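Local coordinates for Lactamase_B domain-containing protein (PDB 6XFR) that probably hydrolyses beta-lactams to substituted beta-amino acids, as a zinc-dependent class B1 metallo-beta-lactamase, at residues B[133-138]-B[186-191]; B[139-144]-B[179-184]; B[160-165]-B[208-213]. One frame throughout, in Å; residues are numbered along the deposited sequence.

Contact 1 of 3, residues B[133-138]-B[186-191]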
loop_
_atom_site.group_PDB
_atom_site.type_symbol
_atom_site.label_atom_id
_atom_site.label_comp_id
_atom_site.label_asym_id
_atom_site.label_seq_id
_atom_site.Cartn_x
_atom_site.Cartn_y
_atom_site.Cartn_z
ATOM N N GLU B 133 -19.211 4.498 -5.753
ATOM C CA GLU B 133 -20.087 5.249 -4.872
ATOM C C GLU B 133 -19.368 6.527 -4.507
ATOM O O GLU B 133 -18.157 6.516 -4.285
ATOM C CB GLU B 133 -20.421 4.456 -3.625
ATOM C CG GLU B 133 -21.110 3.152 -3.974
ATOM C CD GLU B 133 -21.373 2.243 -2.773
ATOM O OE1 GLU B 133 -20.903 2.558 -1.653
ATOM O OE2 GLU B 133 -22.070 1.214 -2.957
ATOM N N VAL B 134 -20.074 7.640 -4.535
ATOM C CA VAL B 134 -19.502 8.881 -4.053
ATOM C C VAL B 134 -20.318 9.301 -2.845
ATOM O O VAL B 134 -21.535 9.116 -2.819
ATOM C CB VAL B 134 -19.441 9.946 -5.162
ATOM C CG1 VAL B 134 -18.543 11.112 -4.739
ATOM C CG2 VAL B 134 -18.850 9.311 -6.385
ATOM N N TYR B 135 -19.648 9.764 -1.798
ATOM C CA TYR B 135 -20.362 9.986 -0.545
ATOM C C TYR B 135 -19.817 11.204 0.188
ATOM O O TYR B 135 -18.614 11.492 0.133
ATOM C CB TYR B 135 -20.288 8.757 0.363
ATOM C CG TYR B 135 -20.895 8.956 1.748
ATOM C CD1 TYR B 135 -22.265 9.035 1.929
ATOM C CD2 TYR B 135 -20.095 9.058 2.860
ATOM C CE1 TYR B 135 -22.819 9.200 3.181
ATOM C CE2 TYR B 135 -20.632 9.216 4.103
ATOM C CZ TYR B 135 -21.998 9.285 4.269
ATOM O OH TYR B 135 -22.510 9.449 5.549
ATOM N N PHE B 136 -20.730 11.932 0.827
ATOM C CA PHE B 136 -20.399 13.128 1.591
ATOM C C PHE B 136 -20.572 12.824 3.061
ATOM O O PHE B 136 -21.715 12.684 3.511
ATOM C CB PHE B 136 -21.287 14.314 1.200
ATOM C CG PHE B 136 -20.983 15.565 1.980
ATOM C CD1 PHE B 136 -19.752 16.208 1.828
ATOM C CD2 PHE B 136 -21.913 16.078 2.902
ATOM C CE1 PHE B 136 -19.472 17.349 2.562
ATOM C CE2 PHE B 136 -21.642 17.209 3.640
ATOM C CZ PHE B 136 -20.432 17.856 3.475
ATOM N N PRO B 137 -19.497 12.670 3.832
ATOM C CA PRO B 137 -19.624 12.380 5.271
ATOM C C PRO B 137 -19.690 13.612 6.155
ATOM O O PRO B 137 -19.894 13.474 7.365
ATOM C CB PRO B 137 -18.357 11.576 5.560
ATOM C CG PRO B 137 -17.351 12.105 4.590
ATOM C CD PRO B 137 -18.108 12.503 3.347
ATOM N N GLY B 138 -19.527 14.797 5.585
ATOM C CA GLY B 138 -19.465 16.031 6.342
ATOM C C GLY B 138 -18.155 16.772 6.123
ATOM O O GLY B 138 -17.193 16.259 5.548
ATOM N N GLN B 186 -16.084 9.119 11.696
ATOM C CA GLN B 186 -16.935 8.086 12.266
ATOM C C GLN B 186 -18.054 7.695 11.315
ATOM O O GLN B 186 -18.486 6.542 11.305
ATOM C CB GLN B 186 -17.477 8.574 13.599
ATOM C CG GLN B 186 -16.349 8.947 14.532
ATOM C CD GLN B 186 -16.813 9.515 15.850
ATOM O OE1 GLN B 186 -17.422 10.575 15.904
ATOM N NE2 GLN B 186 -16.538 8.800 16.923
ATOM N N ARG B 187 -18.515 8.622 10.488
ATOM C CA ARG B 187 -19.433 8.235 9.434
ATOM C C ARG B 187 -18.749 7.255 8.482
ATOM O O ARG B 187 -19.285 6.174 8.193
ATOM C CB ARG B 187 -19.918 9.485 8.703
ATOM C CG ARG B 187 -21.203 10.074 9.235
ATOM C CD ARG B 187 -21.398 11.549 8.846
ATOM N NE ARG B 187 -22.271 12.265 9.791
ATOM C CZ ARG B 187 -22.024 13.461 10.351
ATOM N NH1 ARG B 187 -20.918 14.158 10.095
ATOM N NH2 ARG B 187 -22.907 13.973 11.194
ATOM N N LEU B 188 -17.508 7.542 8.091
ATOM C CA LEU B 188 -16.803 6.598 7.234
ATOM C C LEU B 188 -16.657 5.240 7.911
ATOM O O LEU B 188 -16.905 4.194 7.292
ATOM C CB LEU B 188 -15.439 7.159 6.878
ATOM C CG LEU B 188 -15.443 8.431 6.048
ATOM C CD1 LEU B 188 -14.007 8.762 5.685
ATOM C CD2 LEU B 188 -16.292 8.248 4.820
ATOM N N GLN B 189 -16.269 5.228 9.191
ATOM C CA GLN B 189 -16.130 3.951 9.879
ATOM C C GLN B 189 -17.450 3.203 9.945
ATOM O O GLN B 189 -17.456 1.973 9.908
ATOM C CB GLN B 189 -15.596 4.131 11.284
ATOM C CG GLN B 189 -14.181 4.598 11.384
ATOM C CD GLN B 189 -13.873 4.921 12.811
ATOM O OE1 GLN B 189 -14.742 5.468 13.502
ATOM N NE2 GLN B 189 -12.660 4.571 13.294
ATOM N N GLN B 190 -18.582 3.906 10.025
ATOM C CA GLN B 190 -19.831 3.172 10.149
ATOM C C GLN B 190 -20.416 2.759 8.806
ATOM O O GLN B 190 -21.117 1.742 8.739
ATOM C CB GLN B 190 -20.863 4.017 10.926
ATOM C CG GLN B 190 -21.578 3.234 12.051
ATOM C CD GLN B 190 -20.600 2.661 13.105
ATOM O OE1 GLN B 190 -19.793 3.390 13.703
ATOM N NE2 GLN B 190 -20.655 1.343 13.303
ATOM N N ARG B 191 -20.033 3.430 7.721
ATOM C CA ARG B 191 -20.581 3.143 6.404
ATOM C C ARG B 191 -19.785 2.117 5.607
ATOM O O ARG B 191 -20.368 1.427 4.761
ATOM C CB ARG B 191 -20.691 4.445 5.620
ATOM C CG ARG B 191 -21.278 4.320 4.260
ATOM C CD ARG B 191 -21.411 5.667 3.613
ATOM N NE ARG B 191 -22.293 5.597 2.459
ATOM C CZ ARG B 191 -23.609 5.779 2.503
ATOM N NH1 ARG B 191 -24.229 6.062 3.651
ATOM N NH2 ARG B 191 -24.305 5.671 1.390
#
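The guanidinium of Arg191 lies flat on the ring of Tyr135, tying the end of strand 130-135 to helix 181-191 in the alpha-beta/beta-alpha sandwich of the metallo-beta-lactamase fold. The two planes are only 6° apart, and the cation-pi contact is off-centre: Arg191 CZ stands 4.0 Å from the ring centroid of Tyr135, shifted toward CD1 and CE1. It is the methylene Arg191 CD that sits above the middle of the same face, 3.5 Å from the centroid of Tyr135, so a CH-pi contact and the cation share one surface. Tyr135 CG is anti to the backbone N (chi1 174°), which carries CG beside the carbonyl carbon, and the ring reaches the helix from there. At the rim of that ring, near its plane, comes Leu188 CD2, whose closer neighbour is Pro137 CB at 4.0 Å.

One turn earlier on the helix, Arg187 passes the hydroxyl end of Tyr135 with its CG 4.0 Å from Tyr135 OH. The approach of Arg187 NH1 to Pro137 O is doubtful, because the position of that oxygen is uncertain.

Further out, Tyr135 is backbone-bonded to Val147 of strand 147-150, and Leu188 packs on Val147 too, so strand and helix share a neighbour. Pro137 also touches Leu161. Glu133 lies on the Arg191 side of Tyr135, with Glu133 OE1 5.3 Å from Arg191 NE, an opposite charge near the guanidinium without a contact.

Contact 2 of 3, residues B[139-144]-B[179-184]. With ZN (zinc ion), chain N.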
loop_
_atom_site.group_PDB
_atom_site.type_symbol
_atom_site.label_atom_id
_atom_site.label_comp_id
_atom_site.label_asym_id
_atom_site.label_seq_id
_atom_site.Cartn_x
_atom_site.Cartn_y
_atom_site.Cartn_z
ATOM N N GLY B 139 -18.160 18.027 6.572
ATOM C CA GLY B 139 -16.962 18.833 6.479
ATOM C C GLY B 139 -15.872 18.299 7.399
ATOM O O GLY B 139 -16.126 17.890 8.536
ATOM N N GLY B 140 -14.640 18.342 6.905
ATOM C CA GLY B 140 -13.483 17.983 7.688
ATOM C C GLY B 140 -12.341 18.841 7.203
ATOM O O GLY B 140 -12.206 20.006 7.619
ATOM N N HIS B 141 -11.532 18.277 6.298
ATOM C CA HIS B 141 -10.466 19.041 5.648
ATOM C C HIS B 141 -11.009 20.276 4.913
ATOM O O HIS B 141 -10.414 21.361 4.969
ATOM C CB HIS B 141 -9.721 18.115 4.699
ATOM C CG HIS B 141 -8.782 18.806 3.763
ATOM N ND1 HIS B 141 -7.549 19.276 4.155
ATOM C CD2 HIS B 141 -8.884 19.078 2.440
ATOM C CE1 HIS B 141 -6.931 19.807 3.120
ATOM N NE2 HIS B 141 -7.722 19.701 2.066
ATOM N N THR B 142 -12.134 20.126 4.219
ATOM C CA THR B 142 -12.831 21.237 3.612
ATOM C C THR B 142 -14.316 21.044 3.868
ATOM O O THR B 142 -14.749 19.975 4.306
ATOM C CB THR B 142 -12.568 21.344 2.106
ATOM O OG1 THR B 142 -12.905 20.107 1.473
ATOM C CG2 THR B 142 -11.129 21.702 1.837
ATOM N N ALA B 143 -15.105 22.092 3.587
ATOM C CA ALA B 143 -16.543 21.990 3.785
ATOM C C ALA B 143 -17.175 20.991 2.822
ATOM O O ALA B 143 -18.284 20.518 3.071
ATOM C CB ALA B 143 -17.178 23.362 3.619
ATOM N N ASP B 144 -16.482 20.639 1.746
ATOM C CA ASP B 144 -17.087 19.889 0.658
ATOM C C ASP B 144 -16.452 18.520 0.389
ATOM O O ASP B 144 -16.903 17.828 -0.529
ATOM C CB ASP B 144 -17.032 20.729 -0.635
ATOM C CG ASP B 144 -15.577 20.933 -1.144
ATOM O OD1 ASP B 144 -14.664 21.237 -0.311
ATOM O OD2 ASP B 144 -15.353 20.762 -2.369
ATOM N N LYS B 179 -14.200 20.941 13.992
ATOM C CA LYS B 179 -15.288 20.487 14.836
ATOM C C LYS B 179 -16.083 19.368 14.176
ATOM O O LYS B 179 -16.603 18.491 14.873
ATOM C CB LYS B 179 -16.180 21.684 15.173
ATOM C CG LYS B 179 -16.728 21.688 16.582
ATOM C CD LYS B 179 -18.038 20.919 16.585
ATOM C CE LYS B 179 -18.849 21.222 17.812
ATOM N NZ LYS B 179 -17.978 21.045 19.003
ATOM N N SER B 180 -16.165 19.363 12.840
ATOM C CA SER B 180 -16.939 18.358 12.120
ATOM C C SER B 180 -16.119 17.149 11.711
ATOM O O SER B 180 -16.660 16.042 11.658
ATOM C CB SER B 180 -17.594 18.975 10.882
ATOM O OG SER B 180 -18.374 18.014 10.179
ATOM N N TRP B 181 -14.834 17.347 11.406
ATOM C CA TRP B 181 -13.929 16.274 10.979
ATOM C C TRP B 181 -14.082 14.982 11.780
ATOM O O TRP B 181 -14.195 13.918 11.159
ATOM C CB TRP B 181 -12.494 16.803 11.098
ATOM C CG TRP B 181 -11.522 16.228 10.116
ATOM C CD1 TRP B 181 -11.564 14.994 9.529
ATOM C CD2 TRP B 181 -10.361 16.877 9.605
ATOM N NE1 TRP B 181 -10.505 14.842 8.686
ATOM C CE2 TRP B 181 -9.745 15.984 8.718
ATOM C CE3 TRP B 181 -9.781 18.134 9.812
ATOM C CZ2 TRP B 181 -8.576 16.311 8.023
ATOM C CZ3 TRP B 181 -8.639 18.456 9.133
ATOM C CH2 TRP B 181 -8.042 17.549 8.242
ATOM N N PRO B 182 -14.143 15.014 13.120
ATOM C CA PRO B 182 -14.291 13.758 13.885
ATOM C C PRO B 182 -15.547 12.971 13.557
ATOM O O PRO B 182 -15.502 11.739 13.484
ATOM C CB PRO B 182 -14.321 14.247 15.338
ATOM C CG PRO B 182 -13.717 15.598 15.302
ATOM C CD PRO B 182 -14.042 16.198 13.996
ATOM N N LEU B 183 -16.682 13.643 13.390
ATOM C CA LEU B 183 -17.905 12.936 13.043
ATOM C C LEU B 183 -17.870 12.445 11.595
ATOM O O LEU B 183 -18.448 11.400 11.277
ATOM C CB LEU B 183 -19.105 13.854 13.315
ATOM C CG LEU B 183 -19.048 14.425 14.743
ATOM C CD1 LEU B 183 -20.169 15.394 15.039
ATOM C CD2 LEU B 183 -19.017 13.295 15.779
ATOM N N ALA B 184 -17.184 13.157 10.709
ATOM C CA ALA B 184 -17.065 12.667 9.341
ATOM C C ALA B 184 -16.286 11.358 9.299
ATOM O O ALA B 184 -16.657 10.433 8.566
ATOM C CB ALA B 184 -16.409 13.724 8.454
HETATM ZN ZN ZN N . -7.382 20.101 0.224
#
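Ser180 OG donates to Gly139 O over 2.8 Å, the polar bond that ties the zinc-binding loop of this metallo-beta-lactamase fold to the start of helix 181-191. The hydroxyl arrives in the carbonyl plane, on a lone pair, with a C=O...donor angle of 134°. Ser180 OG is anti to its own backbone N (chi1 -179°), which carries the oxygen toward the loop. Trp181 N is also near Gly139 O, but its angle is too poor for a hydrogen bond.

Next to this bond the backbone of Gly140 and His141 lies on one face of the Trp181 indole. Gly140 CA makes a CH-pi contact over the five-membered ring, 3.9 Å from its centroid in Trp181, and the approach depends on the absence of a side chain on that glycine. His141 N stands 3.6 Å above the indole plane, over the centre of the Trp181 ring system. His141 CB follows at the far end, 4.0 Å from Trp181 CZ2. The indole's own N-H is used elsewhere: Trp181 NE1 bonds to Leu161 O, which probably helps to fix the rotation of the indole.

The loop is also braced from within. Asn145 OD1 accepts from both Gly140 N and Thr142 N, and Thr142 OG1 donates to Asp144 OD1 over 2.7 Å, from above the carboxylate plane. The imidazole of His141 has Trp181 CH2 near its plane at one edge, and its far end leads to the metal, where His78 and His80 complete the three-histidine site and His141 NE2 binds the zinc ion at 1.9 Å.

Contact 3 of 3, residues B[160-165]-B[208-213]. With ZN (zinc ion), chain O.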
loop_
_atom_site.group_PDB
_atom_site.type_symbol
_atom_site.label_atom_id
_atom_site.label_comp_id
_atom_site.label_asym_id
_atom_site.label_seq_id
_atom_site.Cartn_x
_atom_site.Cartn_y
_atom_site.Cartn_z
ATOM N N CYS B 160 -7.962 14.123 1.268
ATOM C CA CYS B 160 -7.321 14.792 2.386
ATOM C C CYS B 160 -8.167 14.724 3.659
ATOM O O CYS B 160 -7.698 15.168 4.715
ATOM C CB CYS B 160 -7.023 16.258 2.017
ATOM S SG CYS B 160 -6.408 16.498 0.316
ATOM N N LEU B 161 -9.340 14.071 3.605
ATOM C CA LEU B 161 -10.138 13.829 4.808
ATOM C C LEU B 161 -9.475 12.820 5.749
ATOM O O LEU B 161 -9.686 12.871 6.968
ATOM C CB LEU B 161 -11.529 13.337 4.407
ATOM C CG LEU B 161 -12.640 13.284 5.474
ATOM C CD1 LEU B 161 -12.814 14.641 6.183
ATOM C CD2 LEU B 161 -13.969 12.820 4.858
ATOM N N VAL B 162 -8.682 11.899 5.201
ATOM C CA VAL B 162 -8.002 10.851 5.959
ATOM C C VAL B 162 -6.511 11.136 5.963
ATOM O O VAL B 162 -5.946 11.523 4.936
ATOM C CB VAL B 162 -8.276 9.462 5.351
ATOM C CG1 VAL B 162 -7.640 8.372 6.232
ATOM C CG2 VAL B 162 -9.786 9.235 5.169
ATOM N N LYS B 163 -5.863 10.894 7.091
ATOM C CA LYS B 163 -4.418 11.045 7.179
ATOM C C LYS B 163 -3.757 9.670 7.239
ATOM O O LYS B 163 -4.378 8.675 7.629
ATOM C CB LYS B 163 -4.038 11.891 8.401
ATOM C CG LYS B 163 -4.425 13.357 8.268
ATOM C CD LYS B 163 -3.242 14.298 8.496
ATOM C CE LYS B 163 -2.488 14.581 7.211
ATOM N NZ LYS B 163 -3.362 15.320 6.265
ATOM N N ASP B 164 -2.498 9.613 6.800
ATOM C CA ASP B 164 -1.735 8.371 6.848
ATOM C C ASP B 164 -1.210 8.130 8.266
ATOM O O ASP B 164 -1.172 9.039 9.115
ATOM C CB ASP B 164 -0.570 8.366 5.834
ATOM C CG ASP B 164 0.592 9.309 6.217
ATOM O OD1 ASP B 164 0.571 10.482 5.791
ATOM O OD2 ASP B 164 1.548 8.893 6.917
ATOM N N LEU B 165 -0.818 6.870 8.518
ATOM C CA LEU B 165 -0.482 6.417 9.872
ATOM C C LEU B 165 0.801 7.040 10.424
ATOM O O LEU B 165 1.035 6.972 11.644
ATOM C CB LEU B 165 -0.393 4.893 9.891
ATOM C CG LEU B 165 -1.730 4.174 9.725
ATOM C CD1 LEU B 165 -1.486 2.704 9.581
ATOM C CD2 LEU B 165 -2.597 4.457 10.903
ATOM N N GLN B 208 -8.066 -0.083 7.722
ATOM C CA GLN B 208 -8.990 0.829 8.377
ATOM C C GLN B 208 -8.371 1.494 9.605
ATOM O O GLN B 208 -9.051 2.283 10.254
ATOM C CB GLN B 208 -10.259 0.058 8.743
ATOM C CG GLN B 208 -10.062 -0.939 9.906
ATOM C CD GLN B 208 -9.351 -2.237 9.501
ATOM O OE1 GLN B 208 -8.851 -2.380 8.368
ATOM N NE2 GLN B 208 -9.316 -3.194 10.427
ATOM N N SER B 209 -7.105 1.189 9.923
ATOM C CA SER B 209 -6.327 1.899 10.932
ATOM C C SER B 209 -6.140 3.370 10.579
ATOM O O SER B 209 -5.890 4.184 11.470
ATOM C CB SER B 209 -4.942 1.251 11.089
ATOM O OG SER B 209 -4.932 0.066 11.878
ATOM N N LEU B 210 -6.205 3.729 9.293
ATOM C CA LEU B 210 -6.086 5.132 8.906
ATOM C C LEU B 210 -7.270 5.966 9.409
ATOM O O LEU B 210 -7.143 7.187 9.594
ATOM C CB LEU B 210 -5.929 5.228 7.390
ATOM C CG LEU B 210 -4.493 5.255 6.897
ATOM C CD1 LEU B 210 -3.957 3.849 6.706
ATOM C CD2 LEU B 210 -4.349 6.044 5.624
ATOM N N LEU B 211 -8.438 5.353 9.590
ATOM C CA LEU B 211 -9.559 6.102 10.143
ATOM C C LEU B 211 -9.366 6.320 11.631
ATOM O O LEU B 211 -9.445 7.458 12.120
ATOM C CB LEU B 211 -10.877 5.388 9.880
ATOM C CG LEU B 211 -11.040 4.996 8.410
ATOM C CD1 LEU B 211 -12.262 4.076 8.234
ATOM C CD2 LEU B 211 -11.124 6.251 7.519
ATOM N N SER B 212 -9.057 5.251 12.370
ATOM C CA SER B 212 -8.851 5.451 13.801
ATOM C C SER B 212 -7.677 6.390 14.084
ATOM O O SER B 212 -7.771 7.203 15.008
ATOM C CB SER B 212 -8.673 4.110 14.524
ATOM O OG SER B 212 -7.977 3.186 13.732
ATOM N N HIS B 213 -6.598 6.345 13.278
ATOM C CA HIS B 213 -5.470 7.254 13.508
ATOM C C HIS B 213 -5.875 8.703 13.249
ATOM O O HIS B 213 -5.440 9.620 13.962
ATOM C CB HIS B 213 -4.252 6.870 12.653
ATOM C CG HIS B 213 -3.110 7.847 12.734
ATOM N ND1 HIS B 213 -2.387 8.062 13.890
ATOM C CD2 HIS B 213 -2.558 8.660 11.794
ATOM C CE1 HIS B 213 -1.459 8.979 13.668
ATOM N NE2 HIS B 213 -1.530 9.349 12.402
HETATM ZN ZN ZN O . -4.488 17.856 0.383
HETATM O O HOH W 1 -4.012 18.283 2.603
#
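Two first torsions direct Leu165 and His213 at their contact: Leu165 CG lies beside its backbone N (chi1 -70°), while His213 CG is anti to its own (chi1 174°). Leu165 CD2 meets His213 CB at 3.4 Å. The same methyl, Leu165 CD2, also reaches Ser209 O, one helical turn before His213. Two loop carbonyls approach the imidazole of His213: Leu165 O over one face, offset toward the rim, and Asp164 O at the edge near the ring plane. Neither is a hydrogen-bond partner of His213; NE2 bonds instead to Ala167 O, just beyond the loop segment, which would fix the turn of the ring.

Leu210 fills the middle of the contact. Its CD1 packs on Leu165 CG at 3.8 Å, the two side chains crossing at about a right angle, while its CD2 faces the backbone at Asp164 CA, 3.7 Å away. On the other side Val162 CG1 meets Leu210 CB at 3.8 Å, and Val162 CG2 meets Leu211 CD2 at 4.0 Å.

Thr214 OG1 is hydrogen-bonded to both Lys163 N and Leu210 O, joining loop and helix, and Leu165 also packs on Ile13 of the second subunit.

At the other end of the loop, away from helix 209-217, Cys160 SG binds a zinc ion at 2.4 Å. Asp82 and His202 are further ligands, and a water is bound to the same zinc ion at 2.3 Å: the Asp-Cys-His site of B1 metallo-beta-lactamases.

Contacts 1 and 2 share helix 181-191, contact 2 at its start and contact 1 along its later turns, and contact 2 is nested within the loop that contact 1 closes. Contact 3 is the most buried and uses helix 209-217 instead; its packing is mainly aliphatic, with no hydrogen bond directly between its segments. Contact 1 is partly exposed and relies on arginine over an aromatic face, whereas contact 2 combines a hydroxyl-carbonyl bond with backbone on indole. Leu161 of segment 160-165, outside the interface with 208-213, touches both other contacts, at Pro137 CG and Gly140 CA. Of the two active-site zinc ions, one takes His141 from 139-144 and the other Cys160 from 160-165, whose side chains pack together.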